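Local coordinates for SusD-like carbohydrate binding protein BF1063 (Bacteroides fragilis NCTC 9343, PDB 3I4G) that probably binds carbohydrate at the outer membrane and may thereby serve glycan uptake, at residues A[133-138]-A[201-206]; A[286-291]-A[313-318]; A[392-397]-A[410-415]; A[273-278]-A[329-334]. All coordinates share one frame; numbering follows the deposited sequence.

Contact 1. Residues A[133-138]-A[201-206]; sequences YFYLAS and LAFLGR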
loop_
_atom_site.group_PDB
_atom_site.type_symbol
_atom_site.label_atom_id
_atom_site.label_comp_id
_atom_site.label_asym_id
_atom_site.label_seq_id
_atom_site.Cartn_x
_atom_site.Cartn_y
_atom_site.Cartn_z
ATOM N N TYR A 133 1.216 -7.607 -14.086
ATOM C CA TYR A 133 2.608 -7.718 -14.485
ATOM C C TYR A 133 3.475 -6.671 -13.756
ATOM O O TYR A 133 4.613 -6.944 -13.457
ATOM C CB TYR A 133 2.752 -7.636 -16.013
ATOM C CG TYR A 133 2.333 -8.921 -16.656
ATOM C CD1 TYR A 133 3.087 -10.060 -16.475
ATOM C CD2 TYR A 133 1.161 -9.015 -17.405
ATOM C CE1 TYR A 133 2.704 -11.256 -17.027
ATOM C CE2 TYR A 133 0.789 -10.212 -17.999
ATOM C CZ TYR A 133 1.562 -11.322 -17.789
ATOM O OH TYR A 133 1.220 -12.589 -18.342
ATOM N N PHE A 134 2.932 -5.487 -13.472
ATOM C CA PHE A 134 3.644 -4.465 -12.730
ATOM C C PHE A 134 4.043 -4.978 -11.354
ATOM O O PHE A 134 5.205 -4.837 -10.954
ATOM C CB PHE A 134 2.764 -3.189 -12.625
ATOM C CG PHE A 134 3.242 -2.221 -11.584
ATOM C CD1 PHE A 134 4.229 -1.304 -11.855
ATOM C CD2 PHE A 134 2.722 -2.264 -10.305
ATOM C CE1 PHE A 134 4.694 -0.470 -10.894
ATOM C CE2 PHE A 134 3.177 -1.413 -9.325
ATOM C CZ PHE A 134 4.175 -0.523 -9.632
ATOM N N TYR A 135 3.116 -5.569 -10.644
ATOM C CA TYR A 135 3.443 -6.116 -9.336
ATOM C C TYR A 135 4.326 -7.385 -9.422
ATOM O O TYR A 135 5.281 -7.520 -8.673
ATOM C CB TYR A 135 2.175 -6.378 -8.525
ATOM C CG TYR A 135 1.416 -5.153 -8.118
ATOM C CD1 TYR A 135 1.915 -4.317 -7.132
ATOM C CD2 TYR A 135 0.189 -4.842 -8.663
ATOM C CE1 TYR A 135 1.223 -3.178 -6.765
ATOM C CE2 TYR A 135 -0.498 -3.714 -8.310
ATOM C CZ TYR A 135 0.041 -2.882 -7.360
ATOM O OH TYR A 135 -0.656 -1.760 -6.977
ATOM N N LEU A 136 4.043 -8.290 -10.355
ATOM C CA LEU A 136 4.947 -9.429 -10.542
ATOM C C LEU A 136 6.372 -8.985 -10.813
ATOM O O LEU A 136 7.336 -9.524 -10.261
ATOM C CB LEU A 136 4.443 -10.321 -11.656
ATOM C CG LEU A 136 3.159 -11.105 -11.411
ATOM C CD1 LEU A 136 2.673 -11.663 -12.724
ATOM C CD2 LEU A 136 3.391 -12.199 -10.391
ATOM N N ALA A 137 6.525 -8.032 -11.716
ATOM C CA ALA A 137 7.831 -7.479 -12.084
ATOM C C ALA A 137 8.505 -6.737 -10.928
ATOM O O ALA A 137 9.722 -6.678 -10.891
ATOM C CB ALA A 137 7.700 -6.503 -13.295
ATOM N N SER A 138 7.721 -6.178 -10.007
ATOM C CA SER A 138 8.303 -5.516 -8.861
ATOM C C SER A 138 8.993 -6.485 -7.906
ATOM O O SER A 138 10.014 -6.138 -7.292
ATOM C CB SER A 138 7.221 -4.754 -8.092
ATOM O OG SER A 138 6.681 -3.670 -8.844
ATOM N N LEU A 201 -2.199 6.383 -16.056
ATOM C CA LEU A 201 -1.011 7.221 -16.064
ATOM C C LEU A 201 -0.207 7.106 -14.754
ATOM O O LEU A 201 1.029 7.225 -14.784
ATOM C CB LEU A 201 -1.352 8.710 -16.334
ATOM C CG LEU A 201 -1.913 9.049 -17.690
ATOM C CD1 LEU A 201 -2.486 10.471 -17.716
ATOM C CD2 LEU A 201 -0.810 8.876 -18.710
ATOM N N ALA A 202 -0.866 6.907 -13.612
ATOM C CA ALA A 202 -0.155 6.789 -12.352
ATOM C C ALA A 202 0.626 5.490 -12.321
ATOM O O ALA A 202 1.769 5.462 -11.874
ATOM C CB ALA A 202 -1.124 6.866 -11.186
ATOM N N PHE A 203 0.022 4.398 -12.807
ATOM C CA PHE A 203 0.773 3.157 -12.914
ATOM C C PHE A 203 1.883 3.234 -13.958
ATOM O O PHE A 203 2.943 2.645 -13.763
ATOM C CB PHE A 203 -0.145 1.960 -13.168
ATOM C CG PHE A 203 -0.727 1.413 -11.909
ATOM C CD1 PHE A 203 -0.040 0.438 -11.209
ATOM C CD2 PHE A 203 -1.926 1.871 -11.386
ATOM C CE1 PHE A 203 -0.526 -0.080 -10.019
ATOM C CE2 PHE A 203 -2.429 1.328 -10.193
ATOM C CZ PHE A 203 -1.698 0.388 -9.500
ATOM N N LEU A 204 1.656 3.975 -15.025
ATOM C CA LEU A 204 2.737 4.257 -15.975
ATOM C C LEU A 204 3.889 4.936 -15.261
ATOM O O LEU A 204 5.053 4.558 -15.439
ATOM C CB LEU A 204 2.238 5.159 -17.112
ATOM C CG LEU A 204 3.245 5.644 -18.124
ATOM C CD1 LEU A 204 3.926 4.448 -18.817
ATOM C CD2 LEU A 204 2.566 6.538 -19.151
ATOM N N GLY A 205 3.606 5.982 -14.498
ATOM C CA GLY A 205 4.643 6.649 -13.735
ATOM C C GLY A 205 5.368 5.740 -12.780
ATOM O O GLY A 205 6.605 5.791 -12.702
ATOM N N ARG A 206 4.651 4.893 -12.040
ATOM C CA ARG A 206 5.325 3.968 -11.148
ATOM C C ARG A 206 6.200 2.981 -11.938
ATOM O O ARG A 206 7.304 2.621 -11.489
ATOM C CB ARG A 206 4.328 3.153 -10.299
ATOM C CG ARG A 206 3.591 3.881 -9.192
ATOM C CD ARG A 206 2.788 2.868 -8.412
ATOM N NE ARG A 206 2.172 3.399 -7.204
ATOM C CZ ARG A 206 1.528 2.625 -6.366
ATOM N NH1 ARG A 206 1.362 1.332 -6.647
ATOM N NH2 ARG A 206 1.023 3.133 -5.268
HETATM O O HOH W 1 0.061 -0.544 -4.740
#
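Phe134 and Phe203 form a T-shaped pair: the Phe203 edge, led by CD1 and CE1, meets one face of Phe134, the centroids 5.4 Å apart and the planes at 89°. The approach is offset toward the rim, where Phe203 CE1 lies 3.9 Å from Phe134 CD2. The opposite face of Phe134 receives Ser138 OG over its centre, a hydroxyl held there by its 2.8 Å hydrogen bond to Phe134 O. Phe134 CD2 in turn lies over the centre of one face of Tyr135, whose OH sits at the Phe203 edge, 3.5 Å from Phe203 CZ. Arg206 crosses the Phe134 ring at about a right angle, its CB 3.7 Å from Phe134 CE1. With CG anti to the carbonyl carbon (chi1 -72°) and an extended chain beyond, it carries its guanidinium to the Tyr135 hydroxyl end. There a water lies in the planes of both flat groups, 2.6 Å from Tyr135 OH and accepting from Arg206 NH1 at 3.0 Å. Tyr135 OH also bonds Trp48, and Arg206 NE pairs with Glu389, so the buried polar ends of both have partners. In the helical, probably TPR-related SusD fold, helices 116-139 and 197-211 run nearly parallel here, their local axes 18° apart and 11.5 Å at closest approach, a distance spanned by aromatic side chains and Arg206; Val384 and Ile385 of strand 380-386 pack on Phe203, and helix 163-180 touches both helices.

Contact 2. Residues A[286-291]-A[313-318]; sequences DLYESY and KDRDPR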
loop_
_atom_site.group_PDB
_atom_site.type_symbol
_atom_site.label_atom_id
_atom_site.label_comp_id
_atom_site.label_asym_id
_atom_site.label_seq_id
_atom_site.Cartn_x
_atom_site.Cartn_y
_atom_site.Cartn_z
ATOM N N ASP A 286 9.834 2.921 14.573
ATOM C CA ASP A 286 10.552 3.706 13.572
ATOM C C ASP A 286 9.611 4.600 12.776
ATOM O O ASP A 286 10.015 5.689 12.345
ATOM C CB ASP A 286 11.352 2.801 12.642
ATOM C CG ASP A 286 12.357 3.549 11.837
ATOM O OD1 ASP A 286 13.341 4.069 12.411
ATOM O OD2 ASP A 286 12.174 3.587 10.606
ATOM N N LEU A 287 8.363 4.159 12.555
ATOM C CA LEU A 287 7.377 5.059 11.915
ATOM C C LEU A 287 6.967 6.165 12.908
ATOM O O LEU A 287 6.956 7.348 12.553
ATOM C CB LEU A 287 6.150 4.297 11.443
ATOM C CG LEU A 287 4.992 5.165 10.949
ATOM C CD1 LEU A 287 5.394 6.125 9.803
ATOM C CD2 LEU A 287 3.786 4.295 10.520
ATOM N N TYR A 288 6.580 5.792 14.120
ATOM C CA TYR A 288 6.258 6.782 15.130
ATOM C C TYR A 288 7.295 7.907 15.228
ATOM O O TYR A 288 6.933 9.086 15.333
ATOM C CB TYR A 288 6.058 6.124 16.514
ATOM C CG TYR A 288 6.058 7.145 17.611
ATOM C CD1 TYR A 288 4.953 7.986 17.771
ATOM C CD2 TYR A 288 7.144 7.329 18.453
ATOM C CE1 TYR A 288 4.954 8.967 18.741
ATOM C CE2 TYR A 288 7.122 8.349 19.428
ATOM C CZ TYR A 288 6.015 9.149 19.518
ATOM O OH TYR A 288 5.936 10.170 20.485
ATOM N N GLU A 289 8.566 7.561 15.188
ATOM C CA GLU A 289 9.665 8.503 15.324
ATOM C C GLU A 289 9.931 9.357 14.086
ATOM O O GLU A 289 10.674 10.326 14.162
ATOM C CB GLU A 289 10.944 7.729 15.653
ATOM C CG GLU A 289 10.898 7.045 17.001
ATOM C CD GLU A 289 11.916 5.951 17.175
ATOM O OE1 GLU A 289 12.829 5.810 16.322
ATOM O OE2 GLU A 289 11.787 5.199 18.153
ATOM N N SER A 290 9.316 9.006 12.965
ATOM C CA SER A 290 9.614 9.677 11.710
ATOM C C SER A 290 8.905 11.034 11.559
ATOM O O SER A 290 9.430 11.941 10.903
ATOM C CB SER A 290 9.283 8.722 10.536
ATOM O OG SER A 290 9.825 9.272 9.338
ATOM N N TYR A 291 7.731 11.183 12.140
ATOM C CA TYR A 291 6.940 12.383 11.994
ATOM C C TYR A 291 7.673 13.596 12.580
ATOM O O TYR A 291 8.256 13.520 13.657
ATOM C CB TYR A 291 5.590 12.227 12.690
ATOM C CG TYR A 291 4.707 11.176 12.108
ATOM C CD1 TYR A 291 3.830 11.451 11.091
ATOM C CD2 TYR A 291 4.735 9.890 12.596
ATOM C CE1 TYR A 291 3.026 10.465 10.528
ATOM C CE2 TYR A 291 3.942 8.913 12.054
ATOM C CZ TYR A 291 3.092 9.193 11.031
ATOM O OH TYR A 291 2.273 8.212 10.480
ATOM N N LYS A 313 1.327 14.646 20.644
ATOM C CA LYS A 313 1.286 16.075 20.936
ATOM C C LYS A 313 2.495 16.808 20.360
ATOM O O LYS A 313 3.640 16.365 20.506
ATOM C CB LYS A 313 1.222 16.298 22.449
ATOM C CG LYS A 313 1.161 17.793 22.851
ATOM C CD LYS A 313 1.039 17.981 24.345
ATOM C CE LYS A 313 1.017 19.485 24.698
ATOM N NZ LYS A 313 0.994 19.651 26.167
ATOM N N ASP A 314 2.214 17.932 19.701
ATOM C CA ASP A 314 3.250 18.786 19.099
ATOM C C ASP A 314 3.954 18.063 17.939
ATOM O O ASP A 314 5.070 18.397 17.563
ATOM C CB ASP A 314 4.267 19.296 20.135
ATOM C CG ASP A 314 4.862 20.649 19.766
ATOM O OD1 ASP A 314 4.607 21.146 18.650
ATOM O OD2 ASP A 314 5.554 21.241 20.640
ATOM N N ARG A 315 3.262 17.091 17.339
ATOM C CA ARG A 315 3.760 16.385 16.180
ATOM C C ARG A 315 2.871 16.618 14.980
ATOM O O ARG A 315 1.704 16.968 15.104
ATOM C CB ARG A 315 3.826 14.863 16.430
ATOM C CG ARG A 315 4.681 14.445 17.631
ATOM C CD ARG A 315 6.189 14.673 17.434
ATOM N NE ARG A 315 6.779 13.751 16.454
ATOM C CZ ARG A 315 6.994 12.464 16.663
ATOM N NH1 ARG A 315 6.654 11.894 17.810
ATOM N NH2 ARG A 315 7.512 11.727 15.702
ATOM N N ASP A 316 3.440 16.356 13.806
ATOM C CA ASP A 316 2.702 16.368 12.536
ATOM C C ASP A 316 1.310 15.769 12.793
ATOM O O ASP A 316 1.213 14.674 13.341
ATOM C CB ASP A 316 3.489 15.537 11.534
ATOM C CG ASP A 316 2.992 15.661 10.095
ATOM O OD1 ASP A 316 1.779 15.573 9.841
ATOM O OD2 ASP A 316 3.864 15.756 9.217
ATOM N N PRO A 317 0.229 16.465 12.383
ATOM C CA PRO A 317 -1.109 15.934 12.599
ATOM C C PRO A 317 -1.308 14.559 11.992
ATOM O O PRO A 317 -2.163 13.809 12.489
ATOM C CB PRO A 317 -2.030 16.983 11.925
ATOM C CG PRO A 317 -1.254 18.225 11.988
ATOM C CD PRO A 317 0.181 17.815 11.801
ATOM N N ARG A 318 -0.534 14.217 10.954
ATOM C CA ARG A 318 -0.703 12.883 10.337
ATOM C C ARG A 318 -0.337 11.745 11.267
ATOM O O ARG A 318 -0.792 10.616 11.012
ATOM C CB ARG A 318 0.101 12.789 9.032
ATOM C CG ARG A 318 -0.517 13.642 7.940
ATOM C CD ARG A 318 0.355 13.767 6.735
ATOM N NE ARG A 318 1.502 14.650 6.999
ATOM C CZ ARG A 318 2.415 14.985 6.101
ATOM N NH1 ARG A 318 2.332 14.560 4.853
ATOM N NH2 ARG A 318 3.426 15.771 6.465
#
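Arg315 curls round to the backbone carbonyls of Tyr288 and Tyr291. Its CG is anti to the carbonyl carbon, bends at chi2 and chi3 (-69° and -70°) bring CD and NE back, and the guanidinium then turns an edge to the two oxygens. Arg315 NH2 donates to Tyr288 O at 2.7 Å, in the carbonyl plane, and to Tyr291 O at 2.8 Å. Arg315 NE joins it on Tyr291 O from the same face, at 3.2 Å and well above that carbonyl plane, giving a side-on grip on a single oxygen. The third nitrogen, NH1, rests against the Tyr288 ring: Arg315 CZ stands 4.8 Å from the ring centroid, a cation-pi contact in which guanidinium and ring planes are turned 75° apart. Tyr288 OH is itself bonded to Leu311 O, and Phe299 makes a further cation-pi contact with Arg315. Beside this, Tyr291 CB meets Asp316 CB at 4.1 Å, while its CE1 reaches the backbone of Arg318. Asp316 OD1 accepts from Arg318 N (2.9 Å), the capping bond, and from Arg318 NE (3.0 Å); Asp316 OD2 completes the salt bridge to Arg318 NH2 through its syn lone pair at 2.8 Å. Glu443 and Glu447 of helix 433-447 pair with Arg318 NH1. The Asp316-Pro317 sequence is a classic helix start, an aspartate N-cap followed by proline in the first turn, here opening helix 317-322.

Contact 3. Residues A[392-397]-A[410-415]; sequences LGYLEC and LDETIN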
loop_
_atom_site.group_PDB
_atom_site.type_symbol
_atom_site.label_atom_id
_atom_site.label_comp_id
_atom_site.label_asym_id
_atom_site.label_seq_id
_atom_site.Cartn_x
_atom_site.Cartn_y
_atom_site.Cartn_z
ATOM N N LEU A 392 4.109 13.882 -5.231
ATOM C CA LEU A 392 5.431 13.519 -4.704
ATOM C C LEU A 392 6.222 12.691 -5.710
ATOM O O LEU A 392 7.441 12.775 -5.756
ATOM C CB LEU A 392 5.305 12.798 -3.370
ATOM C CG LEU A 392 4.668 13.584 -2.235
ATOM C CD1 LEU A 392 4.415 12.713 -1.007
ATOM C CD2 LEU A 392 5.512 14.807 -1.885
ATOM N N GLY A 393 5.533 11.894 -6.500
ATOM C CA GLY A 393 6.200 11.121 -7.529
ATOM C C GLY A 393 6.800 11.999 -8.607
ATOM O O GLY A 393 7.917 11.753 -9.088
ATOM N N TYR A 394 6.047 13.004 -9.051
ATOM C CA TYR A 394 6.548 13.982 -10.009
ATOM C C TYR A 394 7.833 14.621 -9.494
ATOM O O TYR A 394 8.828 14.666 -10.188
ATOM C CB TYR A 394 5.472 15.031 -10.270
ATOM C CG TYR A 394 5.899 16.173 -11.167
ATOM C CD1 TYR A 394 6.409 15.952 -12.438
ATOM C CD2 TYR A 394 5.766 17.493 -10.759
ATOM C CE1 TYR A 394 6.792 16.992 -13.233
ATOM C CE2 TYR A 394 6.095 18.544 -11.591
ATOM C CZ TYR A 394 6.630 18.283 -12.810
ATOM O OH TYR A 394 6.967 19.350 -13.616
ATOM N N LEU A 395 7.807 15.100 -8.245
ATOM C CA LEU A 395 8.967 15.755 -7.659
ATOM C C LEU A 395 10.136 14.767 -7.549
ATOM O O LEU A 395 11.268 15.130 -7.883
ATOM C CB LEU A 395 8.607 16.354 -6.306
ATOM C CG LEU A 395 9.734 17.134 -5.612
ATOM C CD1 LEU A 395 10.281 18.269 -6.489
ATOM C CD2 LEU A 395 9.225 17.673 -4.275
ATOM N N GLU A 396 9.906 13.550 -7.077
ATOM C CA GLU A 396 10.975 12.556 -6.992
ATOM C C GLU A 396 11.606 12.353 -8.359
ATOM O O GLU A 396 12.828 12.312 -8.488
ATOM C CB GLU A 396 10.460 11.228 -6.432
ATOM C CG GLU A 396 11.500 10.120 -6.408
ATOM C CD GLU A 396 11.036 8.798 -5.859
ATOM O OE1 GLU A 396 9.913 8.667 -5.340
ATOM O OE2 GLU A 396 11.875 7.877 -5.952
ATOM N N CYS A 397 10.788 12.227 -9.388
ATOM C CA CYS A 397 11.285 11.999 -10.748
ATOM C C CYS A 397 12.106 13.186 -11.244
ATOM O O CYS A 397 13.146 12.998 -11.899
ATOM C CB CYS A 397 10.149 11.666 -11.728
ATOM S SG CYS A 397 9.421 10.043 -11.489
ATOM N N LEU A 410 8.170 23.251 -5.915
ATOM C CA LEU A 410 7.953 22.769 -4.555
ATOM C C LEU A 410 6.538 23.113 -4.110
ATOM O O LEU A 410 5.860 22.297 -3.497
ATOM C CB LEU A 410 8.980 23.360 -3.578
ATOM C CG LEU A 410 10.442 23.000 -3.785
ATOM C CD1 LEU A 410 11.335 23.813 -2.865
ATOM C CD2 LEU A 410 10.679 21.488 -3.563
ATOM N N ASP A 411 6.085 24.327 -4.395
ATOM C CA ASP A 411 4.766 24.765 -3.957
ATOM C C ASP A 411 3.629 23.976 -4.596
ATOM O O ASP A 411 2.616 23.733 -3.943
ATOM C CB ASP A 411 4.611 26.267 -4.199
ATOM C CG ASP A 411 5.465 27.082 -3.256
ATOM O OD1 ASP A 411 6.002 26.507 -2.254
ATOM O OD2 ASP A 411 5.590 28.305 -3.499
ATOM N N GLU A 412 3.814 23.522 -5.830
ATOM C CA GLU A 412 2.766 22.746 -6.507
ATOM C C GLU A 412 2.807 21.254 -6.122
ATOM O O GLU A 412 1.888 20.515 -6.445
ATOM C CB GLU A 412 2.832 22.920 -8.037
ATOM C CG GLU A 412 3.956 22.233 -8.693
ATOM C CD GLU A 412 4.004 22.412 -10.234
ATOM O OE1 GLU A 412 2.961 22.711 -10.850
ATOM O OE2 GLU A 412 5.105 22.221 -10.789
ATOM N N THR A 413 3.873 20.799 -5.477
ATOM C CA THR A 413 4.042 19.387 -5.182
ATOM C C THR A 413 4.090 19.132 -3.681
ATOM O O THR A 413 3.059 18.988 -3.033
ATOM C CB THR A 413 5.291 18.789 -5.892
ATOM O OG1 THR A 413 6.500 19.488 -5.514
ATOM C CG2 THR A 413 5.148 18.826 -7.422
ATOM N N ILE A 414 5.284 19.067 -3.120
ATOM C CA ILE A 414 5.450 18.745 -1.714
ATOM C C ILE A 414 4.718 19.709 -0.776
ATOM O O ILE A 414 4.146 19.273 0.231
ATOM C CB ILE A 414 6.956 18.642 -1.362
ATOM C CG1 ILE A 414 7.140 18.126 0.058
ATOM C CG2 ILE A 414 7.687 19.977 -1.594
ATOM C CD1 ILE A 414 8.539 17.473 0.266
ATOM N N ASN A 415 4.700 20.991 -1.111
ATOM C CA ASN A 415 4.036 21.959 -0.234
ATOM C C ASN A 415 2.510 21.943 -0.394
ATOM O O ASN A 415 1.782 22.377 0.501
ATOM C CB ASN A 415 4.635 23.342 -0.414
ATOM C CG ASN A 415 6.052 23.378 -0.003
ATOM O OD1 ASN A 415 6.466 22.559 0.803
ATOM N ND2 ASN A 415 6.809 24.318 -0.546
HETATM O O HOH W 2 5.852 21.759 -13.061
#
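Leu395 reaches from helix 387-400 into the kink between helices 407-412 and 414-418. Leu395 CB lies 3.9 Å from Thr413 OG1. CG stands anti to the backbone N (chi1 -177°), and from it the two methyls part: Leu395 CD1 stays 4.1 Å from the same oxygen, Thr413 OG1, whereas CD2 makes the closer contacts. Leu395 CD2 touches Thr413 OG1 at 3.5 Å, Ile414 CB at 3.8 Å and Leu410 CD2 at 4.1 Å, an apolar cluster about this methyl that also takes in the Thr413 hydroxyl, already bonded to Ile409 O. Leu392, one turn earlier, crosses Ile414 at about a right angle and sets its CD2 3.9 Å from Ile414 CA. On the other flank Thr413 CG2 meets the edge of the Tyr394 ring, 3.6 Å from Tyr394 CD2, and Glu412 OE2 lies near the same plane. A water 2.7 Å from Tyr394 OH also sits beside Glu412 OE2, though too close for that second link to be relied on. The kink comes from Thr413, whose backbone leaves the helical range; Leu410 O then accepts from Thr413 N and Asn415 N on opposite faces of its plane. Around the contact, in a helical body consistent with the TPR-related SusD fold, helix 214-227 packs on the tyrosine side, stacking His222 on Tyr394, while helix 433-447 meets Leu395 through Val440 and Ile414 through Ile439.

Contact 4. Residues A[273-278]-A[329-334]; sequences AKDGGW and IFMGTE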
loop_
_atom_site.group_PDB
_atom_site.type_symbol
_atom_site.label_atom_id
_atom_site.label_comp_id
_atom_site.label_asym_id
_atom_site.label_seq_id
_atom_site.Cartn_x
_atom_site.Cartn_y
_atom_site.Cartn_z
ATOM N N ALA A 273 -9.041 -5.146 20.656
ATOM C CA ALA A 273 -10.049 -5.946 21.353
ATOM C C ALA A 273 -11.217 -5.142 21.874
ATOM O O ALA A 273 -12.343 -5.623 21.833
ATOM C CB ALA A 273 -9.377 -6.714 22.499
ATOM N N LYS A 274 -10.978 -3.940 22.368
ATOM C CA LYS A 274 -12.083 -3.125 22.931
ATOM C C LYS A 274 -13.133 -2.807 21.887
ATOM O O LYS A 274 -14.290 -2.509 22.236
ATOM C CB LYS A 274 -11.549 -1.835 23.565
ATOM C CG LYS A 274 -11.136 -0.751 22.576
ATOM C CD LYS A 274 -10.451 0.435 23.286
ATOM C CE LYS A 274 -10.185 1.566 22.356
ATOM N NZ LYS A 274 -11.432 2.137 21.712
ATOM N N ASP A 275 -12.753 -2.830 20.608
ATOM C CA ASP A 275 -13.663 -2.572 19.509
ATOM C C ASP A 275 -13.961 -3.823 18.676
ATOM O O ASP A 275 -14.452 -3.730 17.555
ATOM C CB ASP A 275 -13.101 -1.432 18.657
ATOM C CG ASP A 275 -13.059 -0.145 19.419
ATOM O OD1 ASP A 275 -14.144 0.240 19.920
ATOM O OD2 ASP A 275 -11.965 0.450 19.547
ATOM N N GLY A 276 -13.673 -4.982 19.246
ATOM C CA GLY A 276 -14.046 -6.248 18.594
ATOM C C GLY A 276 -13.051 -6.851 17.654
ATOM O O GLY A 276 -13.381 -7.834 16.986
ATOM N N GLY A 277 -11.826 -6.319 17.605
ATOM C CA GLY A 277 -10.863 -6.779 16.608
ATOM C C GLY A 277 -9.717 -7.587 17.144
ATOM O O GLY A 277 -9.536 -7.717 18.352
ATOM N N TRP A 278 -8.884 -8.097 16.228
ATOM C CA TRP A 278 -7.797 -9.018 16.537
ATOM C C TRP A 278 -6.401 -8.375 16.554
ATOM O O TRP A 278 -5.402 -9.079 16.751
ATOM C CB TRP A 278 -7.832 -10.192 15.552
ATOM C CG TRP A 278 -9.111 -10.997 15.598
ATOM C CD1 TRP A 278 -9.940 -11.167 16.677
ATOM C CD2 TRP A 278 -9.644 -11.794 14.546
ATOM N NE1 TRP A 278 -10.979 -12.016 16.341
ATOM C CE2 TRP A 278 -10.827 -12.404 15.037
ATOM C CE3 TRP A 278 -9.263 -12.017 13.220
ATOM C CZ2 TRP A 278 -11.611 -13.263 14.241
ATOM C CZ3 TRP A 278 -10.044 -12.870 12.445
ATOM C CH2 TRP A 278 -11.209 -13.438 12.941
ATOM N N ILE A 329 -7.697 8.259 22.381
ATOM C CA ILE A 329 -9.098 7.957 22.171
ATOM C C ILE A 329 -9.283 7.449 20.753
ATOM O O ILE A 329 -8.805 8.044 19.798
ATOM C CB ILE A 329 -9.972 9.194 22.422
ATOM C CG1 ILE A 329 -9.806 9.659 23.871
ATOM C CG2 ILE A 329 -11.453 8.877 22.112
ATOM C CD1 ILE A 329 -10.332 8.725 24.931
ATOM N N PHE A 330 -10.004 6.346 20.627
ATOM C CA PHE A 330 -10.345 5.720 19.342
ATOM C C PHE A 330 -11.747 5.175 19.442
ATOM O O PHE A 330 -12.058 4.422 20.357
ATOM C CB PHE A 330 -9.338 4.621 19.002
ATOM C CG PHE A 330 -9.632 3.945 17.701
ATOM C CD1 PHE A 330 -9.301 4.502 16.484
ATOM C CD2 PHE A 330 -10.292 2.740 17.696
ATOM C CE1 PHE A 330 -9.611 3.848 15.292
ATOM C CE2 PHE A 330 -10.573 2.087 16.494
ATOM C CZ PHE A 330 -10.234 2.642 15.310
HETATM N N MSE A 331 -12.591 5.545 18.496
HETATM C CA MSE A 331 -13.997 5.131 18.545
HETATM C C MSE A 331 -14.633 5.501 19.895
HETATM O O MSE A 331 -15.447 4.754 20.468
HETATM C CB MSE A 331 -14.194 3.640 18.202
HETATM C CG MSE A 331 -13.966 3.370 16.772
HETATM SE SE MSE A 331 -14.322 1.494 16.331
HETATM C CE MSE A 331 -14.163 1.681 14.475
ATOM N N GLY A 332 -14.255 6.663 20.407
ATOM C CA GLY A 332 -14.900 7.212 21.587
ATOM C C GLY A 332 -14.447 6.678 22.924
ATOM O O GLY A 332 -14.977 7.090 23.945
ATOM N N THR A 333 -13.532 5.719 22.948
ATOM C CA THR A 333 -13.061 5.159 24.206
ATOM C C THR A 333 -11.548 5.048 24.160
ATOM O O THR A 333 -10.925 5.010 23.093
ATOM C CB THR A 333 -13.712 3.780 24.526
ATOM O OG1 THR A 333 -13.372 2.807 23.522
ATOM C CG2 THR A 333 -15.265 3.920 24.622
ATOM N N GLU A 334 -10.967 5.057 25.341
ATOM C CA GLU A 334 -9.520 5.073 25.475
ATOM C C GLU A 334 -8.894 3.721 25.162
ATOM O O GLU A 334 -9.305 2.688 25.692
ATOM C CB GLU A 334 -9.128 5.485 26.892
ATOM C CG GLU A 334 -7.617 5.702 27.102
ATOM C CD GLU A 334 -7.282 6.209 28.471
ATOM O OE1 GLU A 334 -8.046 7.038 29.001
ATOM O OE2 GLU A 334 -6.221 5.837 29.008
HETATM O O HOH W 3 -14.979 2.207 21.475
#
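Lys274 sets its ammonium against the hairpin 329-334 beside its turn, the tight part of the contact. The chain leaves CB with CG between the backbone N and the carbonyl carbon, runs extended, and bends at its last torsion (chi4 60°) to bring NZ among four oxygens. Lys274 NZ lies 2.7 Å from Phe330 O, 2.7 Å from Thr333 OG1 and 3.2 Å from Thr333 O, the last bond coming from above the carbonyl plane. The fourth oxygen belongs to its own neighbour: Lys274 NZ and Asp275 OD2 form a salt bridge at 2.8 Å, which probably offsets its charge. That carboxylate is wedged against the hairpin as well, Asp275 OD2 lying in the plane of the Phe330 ring at 3.4 Å from Phe330 CD2, and Asp275 CG 3.7 Å from SE of Met331, present as selenomethionine. Behind Phe330, Tyr324 stacks on its ring. The outer side is looser and wetter. A water joins the segments there, donating to Asp275 OD1 (2.6 Å) and to Met331 O and accepting from Thr333 OG1. Toward solvent, Glu334 is approached only by Lys274 CD, at its carbonyl O. A 1,2-ethanediol, probably from the crystallisation liquor, lies about 5 Å from the Met331 side chain. The motif is a tight two-residue beta hairpin: Phe330 and Thr333 bond to each other in both directions across a type I' turn whose corners, Met331 and Gly332, take positive phi, and Lys274 NZ shares Phe330 O and Thr333 O with the hairpin N-H groups, from the opposite face of each.

How the contacts relate
From the N terminus, contact 1 comes first, bringing helix 197-211 back against helix 116-139 after a span that includes helix 163-180. The chain then opens contact 4 at 273-278. Before that long loop closes at 329-334, contact 2 both opens and closes within it, joining residues 286-291 to the start of helix 317-322. Contact 3 follows in series, a short return between helix 387-400 and the pair 407-412 and 414-418. No two contacts cross. Contacts 1 and 3 approach to about 5 Å between nearest atoms, and helix 214-227 packs against segments of both; contact 4 lies about 36 Å from each, centre to centre.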